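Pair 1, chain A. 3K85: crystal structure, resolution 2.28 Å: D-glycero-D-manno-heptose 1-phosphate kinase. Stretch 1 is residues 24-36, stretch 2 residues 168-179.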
# COMPACT_ATOMS: atom_id res chain seq x y z
N TYR A 24 -25.87 -3.36 -5.80
CA TYR A 24 -25.43 -2.52 -4.69
C TYR A 24 -24.12 -1.77 -4.95
O TYR A 24 -24.01 -0.60 -4.61
CB TYR A 24 -25.29 -3.32 -3.38
CG TYR A 24 -24.94 -2.42 -2.21
CD1 TYR A 24 -25.93 -1.94 -1.34
CD2 TYR A 24 -23.63 -1.96 -2.03
CE1 TYR A 24 -25.62 -1.02 -0.33
CE2 TYR A 24 -23.32 -1.04 -1.03
CZ TYR A 24 -24.32 -0.58 -0.18
OH TYR A 24 -23.99 0.33 0.80
N SER A 25 -23.12 -2.44 -5.52
CA SER A 25 -21.86 -1.76 -5.79
C SER A 25 -22.03 -0.64 -6.80
O SER A 25 -21.40 0.41 -6.70
CB SER A 25 -20.79 -2.76 -6.29
OG SER A 25 -21.03 -3.19 -7.61
N ASP A 26 -22.90 -0.86 -7.78
CA ASP A 26 -23.14 0.11 -8.84
C ASP A 26 -24.00 1.31 -8.42
O ASP A 26 -23.81 2.43 -8.91
CB ASP A 26 -23.76 -0.59 -10.04
CG ASP A 26 -22.91 -1.74 -10.54
OD1 ASP A 26 -21.69 -1.52 -10.71
OD2 ASP A 26 -23.44 -2.85 -10.75
N ILE A 27 -24.93 1.08 -7.51
CA ILE A 27 -25.80 2.15 -7.05
C ILE A 27 -25.18 3.02 -5.95
O ILE A 27 -25.13 4.24 -6.06
CB ILE A 27 -27.14 1.57 -6.53
CG1 ILE A 27 -27.86 0.88 -7.69
CG2 ILE A 27 -28.00 2.68 -5.91
CD1 ILE A 27 -28.99 -0.05 -7.23
N TYR A 28 -24.69 2.38 -4.89
CA TYR A 28 -24.12 3.10 -3.76
C TYR A 28 -22.59 3.14 -3.76
O TYR A 28 -22.00 4.06 -3.19
CB TYR A 28 -24.59 2.46 -2.46
CG TYR A 28 -26.10 2.31 -2.37
CD1 TYR A 28 -26.91 3.39 -2.00
CD2 TYR A 28 -26.70 1.10 -2.65
CE1 TYR A 28 -28.30 3.25 -1.91
CE2 TYR A 28 -28.09 0.94 -2.58
CZ TYR A 28 -28.88 2.02 -2.21
OH TYR A 28 -30.26 1.85 -2.14
N GLY A 29 -21.98 2.14 -4.38
CA GLY A 29 -20.53 2.05 -4.42
C GLY A 29 -20.09 1.07 -3.35
O GLY A 29 -20.67 1.02 -2.27
N GLY A 30 -19.06 0.27 -3.65
CA GLY A 30 -18.59 -0.70 -2.68
C GLY A 30 -17.23 -0.42 -2.06
O GLY A 30 -16.42 0.33 -2.61
N LEU A 31 -16.99 -1.02 -0.90
CA LEU A 31 -15.73 -0.86 -0.20
C LEU A 31 -15.33 -2.19 0.41
O LEU A 31 -16.11 -2.81 1.14
CB LEU A 31 -15.84 0.23 0.89
CG LEU A 31 -15.89 1.66 0.35
CD1 LEU A 31 -16.03 2.64 1.49
CD2 LEU A 31 -14.63 1.95 -0.45
N ILE A 32 -14.11 -2.63 0.10
CA ILE A 32 -13.63 -3.90 0.60
C ILE A 32 -12.20 -3.95 1.11
O ILE A 32 -11.27 -3.40 0.51
CB ILE A 32 -13.79 -4.98 -0.48
CG1 ILE A 32 -15.23 -5.48 -0.46
CG2 ILE A 32 -12.78 -6.11 -0.26
CD1 ILE A 32 -15.49 -6.61 -1.39
N LEU A 33 -12.02 -4.63 2.24
CA LEU A 33 -10.70 -4.82 2.82
C LEU A 33 -10.51 -6.32 2.92
O LEU A 33 -11.17 -6.98 3.72
CB LEU A 33 -10.59 -4.20 4.21
CG LEU A 33 -9.18 -4.31 4.79
CD1 LEU A 33 -8.24 -3.47 3.95
CD2 LEU A 33 -9.15 -3.84 6.23
N ASN A 34 -9.62 -6.86 2.10
CA ASN A 34 -9.34 -8.29 2.14
C ASN A 34 -7.84 -8.55 2.02
O ASN A 34 -7.05 -7.65 1.71
CB ASN A 34 -10.10 -9.03 1.03
CG ASN A 34 -9.78 -8.51 -0.36
OD1 ASN A 34 -8.69 -7.98 -0.60
ND2 ASN A 34 -10.73 -8.67 -1.29
N ALA A 35 -7.45 -9.79 2.25
CA ALA A 35 -6.03 -10.14 2.22
C ALA A 35 -5.84 -11.58 1.81
O ALA A 35 -6.53 -12.46 2.32
CB ALA A 35 -5.43 -9.91 3.60
N THR A 36 -4.90 -11.82 0.90
CA THR A 36 -4.64 -13.17 0.45
C THR A 36 -3.87 -13.96 1.51
O THR A 36 -3.15 -13.38 2.32
CB THR A 36 -3.86 -13.14 -0.86
OG1 THR A 36 -2.78 -12.22 -0.74
CG2 THR A 36 -4.78 -12.73 -2.01
N GLY A 168 -1.75 -9.64 -1.33
CA GLY A 168 -1.51 -8.78 -0.16
C GLY A 168 -2.76 -8.25 0.53
O GLY A 168 -3.84 -8.83 0.40
N PHE A 169 -2.61 -7.17 1.30
CA PHE A 169 -3.74 -6.51 1.96
C PHE A 169 -4.20 -5.38 1.01
O PHE A 169 -3.46 -4.43 0.73
CB PHE A 169 -3.31 -5.88 3.30
CG PHE A 169 -3.16 -6.87 4.41
CD1 PHE A 169 -4.09 -6.91 5.46
CD2 PHE A 169 -2.11 -7.79 4.42
CE1 PHE A 169 -3.97 -7.85 6.48
CE2 PHE A 169 -1.99 -8.73 5.44
CZ PHE A 169 -2.91 -8.76 6.47
N ASN A 170 -5.43 -5.51 0.51
CA ASN A 170 -5.97 -4.53 -0.42
C ASN A 170 -7.25 -3.85 0.11
O ASN A 170 -8.01 -4.45 0.87
CB ASN A 170 -6.26 -5.20 -1.78
CG ASN A 170 -4.99 -5.60 -2.52
OD1 ASN A 170 -4.84 -6.74 -2.97
ND2 ASN A 170 -4.07 -4.65 -2.67
N TYR A 171 -7.43 -2.59 -0.26
CA TYR A 171 -8.62 -1.82 0.10
C TYR A 171 -9.13 -1.49 -1.29
O TYR A 171 -8.55 -0.67 -1.99
CB TYR A 171 -8.24 -0.55 0.85
CG TYR A 171 -9.41 0.32 1.27
CD1 TYR A 171 -10.18 -0.01 2.38
CD2 TYR A 171 -9.69 1.51 0.60
CE1 TYR A 171 -11.20 0.83 2.83
CE2 TYR A 171 -10.71 2.35 1.04
CZ TYR A 171 -11.46 2.00 2.16
OH TYR A 171 -12.47 2.81 2.60
N MSE A 172 -10.20 -2.16 -1.68
CA MSE A 172 -10.77 -1.99 -3.01
C MSE A 172 -12.00 -1.12 -3.04
O MSE A 172 -12.88 -1.21 -2.17
CB MSE A 172 -11.10 -3.36 -3.60
CG MSE A 172 -10.06 -4.42 -3.28
SE MSE A 172 -10.38 -6.13 -4.11
CE MSE A 172 -8.54 -6.55 -4.62
N GLU A 173 -12.07 -0.27 -4.05
CA GLU A 173 -13.20 0.62 -4.23
C GLU A 173 -13.93 0.15 -5.47
O GLU A 173 -13.41 0.23 -6.58
CB GLU A 173 -12.71 2.07 -4.40
CG GLU A 173 -12.21 2.68 -3.10
CD GLU A 173 -11.52 4.02 -3.30
OE1 GLU A 173 -10.32 4.04 -3.66
OE2 GLU A 173 -12.17 5.07 -3.09
N PHE A 174 -15.13 -0.38 -5.27
CA PHE A 174 -15.96 -0.85 -6.36
C PHE A 174 -16.98 0.26 -6.54
O PHE A 174 -18.07 0.24 -5.96
CB PHE A 174 -16.63 -2.17 -5.98
CG PHE A 174 -15.65 -3.30 -5.82
CD1 PHE A 174 -15.08 -3.91 -6.93
CD2 PHE A 174 -15.24 -3.71 -4.55
CE1 PHE A 174 -14.13 -4.92 -6.80
CE2 PHE A 174 -14.28 -4.71 -4.40
CZ PHE A 174 -13.72 -5.32 -5.52
N LEU A 175 -16.56 1.24 -7.32
CA LEU A 175 -17.34 2.43 -7.59
C LEU A 175 -18.59 2.21 -8.43
O LEU A 175 -18.78 1.16 -9.04
CB LEU A 175 -16.43 3.46 -8.26
CG LEU A 175 -15.15 3.71 -7.44
CD1 LEU A 175 -14.12 4.47 -8.26
CD2 LEU A 175 -15.51 4.46 -6.17
N GLN A 176 -19.45 3.23 -8.41
CA GLN A 176 -20.69 3.21 -9.18
C GLN A 176 -20.26 3.18 -10.64
O GLN A 176 -19.13 3.56 -10.95
CB GLN A 176 -21.48 4.48 -8.87
CG GLN A 176 -21.81 4.64 -7.39
CD GLN A 176 -22.01 6.09 -6.98
OE1 GLN A 176 -21.06 6.88 -6.93
NE2 GLN A 176 -23.25 6.45 -6.68
N ASN A 177 -21.12 2.72 -11.54
CA ASN A 177 -20.74 2.66 -12.95
C ASN A 177 -19.53 1.74 -13.04
O ASN A 177 -18.54 2.05 -13.72
CB ASN A 177 -20.38 4.06 -13.44
CG ASN A 177 -21.61 4.92 -13.69
OD1 ASN A 177 -22.20 4.86 -14.77
ND2 ASN A 177 -22.01 5.71 -12.69
N ASP A 178 -19.64 0.61 -12.36
CA ASP A 178 -18.60 -0.41 -12.24
C ASP A 178 -17.16 -0.05 -12.62
O ASP A 178 -16.58 -0.57 -13.57
CB ASP A 178 -19.04 -1.71 -12.94
CG ASP A 178 -18.79 -1.71 -14.43
OD1 ASP A 178 -18.82 -2.80 -15.03
OD2 ASP A 178 -18.56 -0.62 -15.01
N LEU A 179 -16.58 0.86 -11.84
CA LEU A 179 -15.19 1.25 -11.99
C LEU A 179 -14.55 0.61 -10.76
O LEU A 179 -15.21 0.46 -9.73
CB LEU A 179 -15.03 2.78 -11.94
CG LEU A 179 -13.60 3.31 -11.69
CD1 LEU A 179 -12.64 2.87 -12.81
CD2 LEU A 179 -13.65 4.83 -11.60
O HOH W 1 -6.19 -9.05 -1.27

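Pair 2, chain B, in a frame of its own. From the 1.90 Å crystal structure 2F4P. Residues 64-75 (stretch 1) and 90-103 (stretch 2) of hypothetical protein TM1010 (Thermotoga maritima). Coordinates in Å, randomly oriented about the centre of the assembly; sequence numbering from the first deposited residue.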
# COMPACT_ATOMS: atom_id res chain seq x y z
N HIS B 64 -10.53 17.63 2.26
CA HIS B 64 -9.31 17.77 3.00
C HIS B 64 -8.10 17.74 2.06
O HIS B 64 -8.22 17.43 0.88
CB HIS B 64 -9.21 16.67 4.06
CG HIS B 64 -9.10 15.28 3.51
ND1 HIS B 64 -10.10 14.68 2.76
CD2 HIS B 64 -8.13 14.36 3.66
CE1 HIS B 64 -9.72 13.45 2.45
NE2 HIS B 64 -8.53 13.23 2.99
N SER B 65 -6.93 18.02 2.61
CA SER B 65 -5.67 17.91 1.90
C SER B 65 -4.58 17.39 2.86
O SER B 65 -4.69 17.52 4.11
CB SER B 65 -5.26 19.28 1.31
OG SER B 65 -4.88 20.19 2.34
N HIS B 66 -3.54 16.83 2.26
CA HIS B 66 -2.36 16.38 2.98
C HIS B 66 -1.17 17.18 2.45
O HIS B 66 -0.90 17.14 1.25
CB HIS B 66 -2.09 14.91 2.69
CG HIS B 66 -3.01 13.98 3.39
ND1 HIS B 66 -2.70 13.43 4.62
CD2 HIS B 66 -4.24 13.52 3.08
CE1 HIS B 66 -3.70 12.66 5.02
NE2 HIS B 66 -4.64 12.70 4.10
N PRO B 67 -0.43 17.82 3.33
CA PRO B 67 0.78 18.53 2.91
C PRO B 67 1.79 17.65 2.16
O PRO B 67 2.52 18.14 1.30
CB PRO B 67 1.40 18.98 4.23
CG PRO B 67 0.34 19.00 5.19
CD PRO B 67 -0.69 17.98 4.77
N GLY B 68 1.86 16.37 2.51
CA GLY B 68 2.80 15.46 1.89
C GLY B 68 2.25 14.65 0.75
O GLY B 68 3.00 13.90 0.11
N GLY B 69 0.96 14.74 0.50
CA GLY B 69 0.37 13.94 -0.57
C GLY B 69 -0.19 12.61 -0.03
O GLY B 69 -0.05 12.26 1.18
N GLN B 70 -0.84 11.89 -0.93
CA GLN B 70 -1.49 10.64 -0.57
C GLN B 70 -1.61 9.77 -1.82
O GLN B 70 -1.74 10.29 -2.93
CB GLN B 70 -2.88 10.97 0.06
CG GLN B 70 -3.74 9.77 0.49
CD GLN B 70 -5.06 10.20 1.21
OE1 GLN B 70 -5.77 11.15 0.79
NE2 GLN B 70 -5.37 9.52 2.30
N ILE B 71 -1.54 8.44 -1.63
CA ILE B 71 -1.73 7.47 -2.68
C ILE B 71 -2.87 6.54 -2.24
O ILE B 71 -2.85 6.02 -1.12
CB ILE B 71 -0.44 6.65 -2.92
CG1 ILE B 71 0.67 7.54 -3.49
CG2 ILE B 71 -0.71 5.45 -3.88
CD1 ILE B 71 2.06 6.96 -3.27
N LEU B 72 -3.86 6.33 -3.11
CA LEU B 72 -4.94 5.37 -2.85
C LEU B 72 -4.79 4.18 -3.79
O LEU B 72 -4.47 4.35 -4.97
CB LEU B 72 -6.32 5.97 -3.09
CG LEU B 72 -6.61 7.35 -2.51
CD1 LEU B 72 -8.06 7.70 -2.79
CD2 LEU B 72 -6.32 7.40 -1.03
N ILE B 73 -5.02 2.99 -3.25
CA ILE B 73 -4.99 1.76 -4.01
C ILE B 73 -6.28 1.03 -3.72
O ILE B 73 -6.50 0.57 -2.60
CB ILE B 73 -3.80 0.87 -3.59
CG1 ILE B 73 -2.48 1.63 -3.75
CG2 ILE B 73 -3.80 -0.39 -4.41
CD1 ILE B 73 -1.28 0.90 -3.16
N VAL B 74 -7.16 0.97 -4.72
CA VAL B 74 -8.50 0.41 -4.56
C VAL B 74 -8.46 -1.09 -4.66
O VAL B 74 -7.95 -1.64 -5.64
CB VAL B 74 -9.46 1.00 -5.61
CG1 VAL B 74 -10.88 0.47 -5.39
CG2 VAL B 74 -9.40 2.53 -5.57
N THR B 75 -8.98 -1.76 -3.65
CA THR B 75 -8.93 -3.22 -3.59
C THR B 75 -10.27 -3.89 -3.84
O THR B 75 -10.30 -5.06 -4.19
CB THR B 75 -8.37 -3.72 -2.24
OG1 THR B 75 -9.19 -3.26 -1.16
CG2 THR B 75 -6.98 -3.21 -2.02
N ILE B 90 -14.29 8.05 -11.23
CA ILE B 90 -14.87 6.81 -10.73
C ILE B 90 -13.73 5.84 -10.43
O ILE B 90 -12.80 5.72 -11.22
CB ILE B 90 -15.84 6.17 -11.77
CG1 ILE B 90 -16.98 7.14 -12.08
CG2 ILE B 90 -16.40 4.86 -11.24
CD1 ILE B 90 -17.70 6.85 -13.42
N LEU B 91 -13.80 5.18 -9.28
CA LEU B 91 -12.78 4.24 -8.84
C LEU B 91 -13.33 2.82 -8.83
O LEU B 91 -14.47 2.59 -8.39
CB LEU B 91 -12.35 4.60 -7.41
CG LEU B 91 -11.87 6.02 -7.13
CD1 LEU B 91 -11.58 6.16 -5.63
CD2 LEU B 91 -10.66 6.37 -7.98
N LYS B 92 -12.51 1.88 -9.30
CA LYS B 92 -12.79 0.44 -9.20
C LYS B 92 -11.53 -0.32 -8.75
O LYS B 92 -10.44 0.26 -8.71
CB LYS B 92 -13.23 -0.10 -10.56
CG LYS B 92 -14.55 0.50 -11.07
N LYS B 93 -11.70 -1.61 -8.47
CA LYS B 93 -10.59 -2.48 -8.06
C LYS B 93 -9.39 -2.32 -8.99
O LYS B 93 -9.53 -2.40 -10.21
CB LYS B 93 -11.02 -3.96 -8.01
CG LYS B 93 -9.92 -4.93 -7.56
CD LYS B 93 -10.45 -6.36 -7.34
CE LYS B 93 -10.37 -7.23 -8.60
N GLY B 94 -8.22 -2.11 -8.40
CA GLY B 94 -6.97 -1.99 -9.16
C GLY B 94 -6.51 -0.57 -9.43
O GLY B 94 -5.34 -0.34 -9.80
N ASP B 95 -7.41 0.39 -9.24
CA ASP B 95 -7.10 1.77 -9.56
C ASP B 95 -6.12 2.33 -8.53
O ASP B 95 -6.16 1.97 -7.34
CB ASP B 95 -8.36 2.64 -9.59
CG ASP B 95 -9.21 2.40 -10.85
OD1 ASP B 95 -8.75 1.68 -11.76
OD2 ASP B 95 -10.35 2.90 -10.91
N VAL B 96 -5.24 3.19 -9.01
CA VAL B 96 -4.29 3.85 -8.17
C VAL B 96 -4.49 5.35 -8.37
O VAL B 96 -4.42 5.83 -9.50
CB VAL B 96 -2.86 3.46 -8.54
CG1 VAL B 96 -1.87 4.32 -7.74
CG2 VAL B 96 -2.66 1.96 -8.31
N VAL B 97 -4.70 6.07 -7.27
CA VAL B 97 -4.88 7.51 -7.29
C VAL B 97 -3.70 8.21 -6.63
O VAL B 97 -3.41 7.97 -5.45
CB VAL B 97 -6.17 7.92 -6.53
CG1 VAL B 97 -6.41 9.40 -6.72
CG2 VAL B 97 -7.33 7.08 -6.99
N GLU B 98 -3.01 9.04 -7.41
CA GLU B 98 -1.93 9.88 -6.89
C GLU B 98 -2.50 11.25 -6.54
O GLU B 98 -2.94 12.00 -7.43
CB GLU B 98 -0.85 10.03 -7.94
CG GLU B 98 -0.11 8.76 -8.21
CD GLU B 98 1.03 8.95 -9.20
OE1 GLU B 98 1.35 10.11 -9.58
OE2 GLU B 98 1.58 7.93 -9.61
N ILE B 99 -2.52 11.57 -5.26
CA ILE B 99 -3.09 12.83 -4.77
C ILE B 99 -1.96 13.76 -4.38
O ILE B 99 -1.30 13.55 -3.34
CB ILE B 99 -4.04 12.60 -3.58
CG1 ILE B 99 -5.06 11.50 -3.91
CG2 ILE B 99 -4.72 13.93 -3.15
CD1 ILE B 99 -5.92 11.08 -2.76
N PRO B 100 -1.70 14.79 -5.20
CA PRO B 100 -0.53 15.58 -4.90
C PRO B 100 -0.61 16.40 -3.61
O PRO B 100 -1.71 16.67 -3.09
CB PRO B 100 -0.37 16.49 -6.13
CG PRO B 100 -1.26 15.92 -7.15
CD PRO B 100 -2.38 15.30 -6.40
N PRO B 101 0.56 16.79 -3.10
CA PRO B 101 0.63 17.64 -1.91
C PRO B 101 -0.32 18.83 -1.98
O PRO B 101 -0.37 19.51 -3.01
CB PRO B 101 2.08 18.08 -1.90
CG PRO B 101 2.80 16.93 -2.55
CD PRO B 101 1.89 16.52 -3.65
N ASN B 102 -1.11 19.02 -0.92
CA ASN B 102 -2.00 20.16 -0.69
C ASN B 102 -3.21 20.24 -1.58
O ASN B 102 -4.01 21.18 -1.43
CB ASN B 102 -1.22 21.47 -0.77
CG ASN B 102 -0.02 21.47 0.12
OD1 ASN B 102 -0.14 21.27 1.34
ND2 ASN B 102 1.14 21.62 -0.48
N VAL B 103 -3.41 19.26 -2.46
CA VAL B 103 -4.60 19.26 -3.32
C VAL B 103 -5.84 18.93 -2.45
O VAL B 103 -5.86 17.93 -1.73
CB VAL B 103 -4.44 18.33 -4.53
CG1 VAL B 103 -5.77 18.15 -5.31
CG2 VAL B 103 -3.38 18.87 -5.47
O HOH W 2 -2.30 20.39 2.94
O HOH W 3 -3.77 16.54 -0.60
O HOH W 4 3.70 20.53 0.61

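Pair 1 and pair 2 share an antiparallel two-strand ladder entered through a glycine, and 14 central residues superpose with an RMSD of 0.6 Å. The strands run at 164° in pair 1 and 167° in pair 2. In both, hydrogen-bonded pairs alternate with non-hydrogen-bonded ones. Ile32(A) and Met172(A) exchange two bonds (Ile32(A) N to Met172(A) O, 2.9 Å; Met172(A) N to Ile32(A) O, 2.7 Å), as do the matched Leu72(B) and Val97(B), where N to O is 2.9 Å both ways.

Just before the ladder lies Gly29(A), matched by Gly69(B); the first bridged residues are Gly30(A) and Gln70(B). Both Gly29(A) and Gly69(B) have positive phi, and a CB there would be jammed against the preceding carbonyl O, so the backbone itself calls for glycine. The next position diverges. Gly30(A) faces Phe174(A), and an ideal CB on the glycine would lie 3.3 Å from Phe174(A) CB, a tight fit. Its counterpart Gln70(B) faces Ile99(B) and carries a long side chain, whose OE1 lies 3.6 Å from Ile99(B) CD1.

On this same face, Ile32(A) and Leu72(B) each reach along the opposing strand to the residue two positions on from their direct partner. Ile32(A) CD1 meets Phe174(A) CE2 at 3.8 Å; Leu72(B) CG meets Ile99(B) CD1, also at 3.8 Å. A large aromatic beside a glycine thus takes the place of a branched aliphatic beside a glutamine. The direct partners differ too: Ile32(A) CG2 is 4.4 Å from CG of the selenomethionine Met172(A), whereas the shorter Val97(B) packs through CB at 4.0 Å from Leu72(B) CB. One step further, Asn34(A) ND2 lies 3.8 Å from Met172(A) SE, while the matched Val74(B) turns toward the other stretch, its CG2 4.0 Å from Leu91(B) CB.

On the other face, Leu31(A) and Ile71(B) match, as do Tyr171(A) and Val96(B). Leu31(A) CD2 approaches Tyr171(A) CZ at 4.1 Å; Ile71(B) CG2 approaches Val96(B) CG1 at 4.2 Å. Almost the same spacing therefore serves a tyrosine ring and a valine methyl. Leu33(A) CD1 lies at the edge of the Tyr171(A) ring, 4.3 Å from Tyr171(A) CB. Glu173(A) and Glu98(B) coincide, with side-chain centres 0.6 Å apart, but Glu173(A) CG packs 3.7 Å from Leu31(A) CD2, while the Glu98(B) side chain stays 4.9 Å from the opposing stretch.

The buried areas are similar, 952 Å² in pair 1 and 902 Å² in pair 2, despite these different side chains.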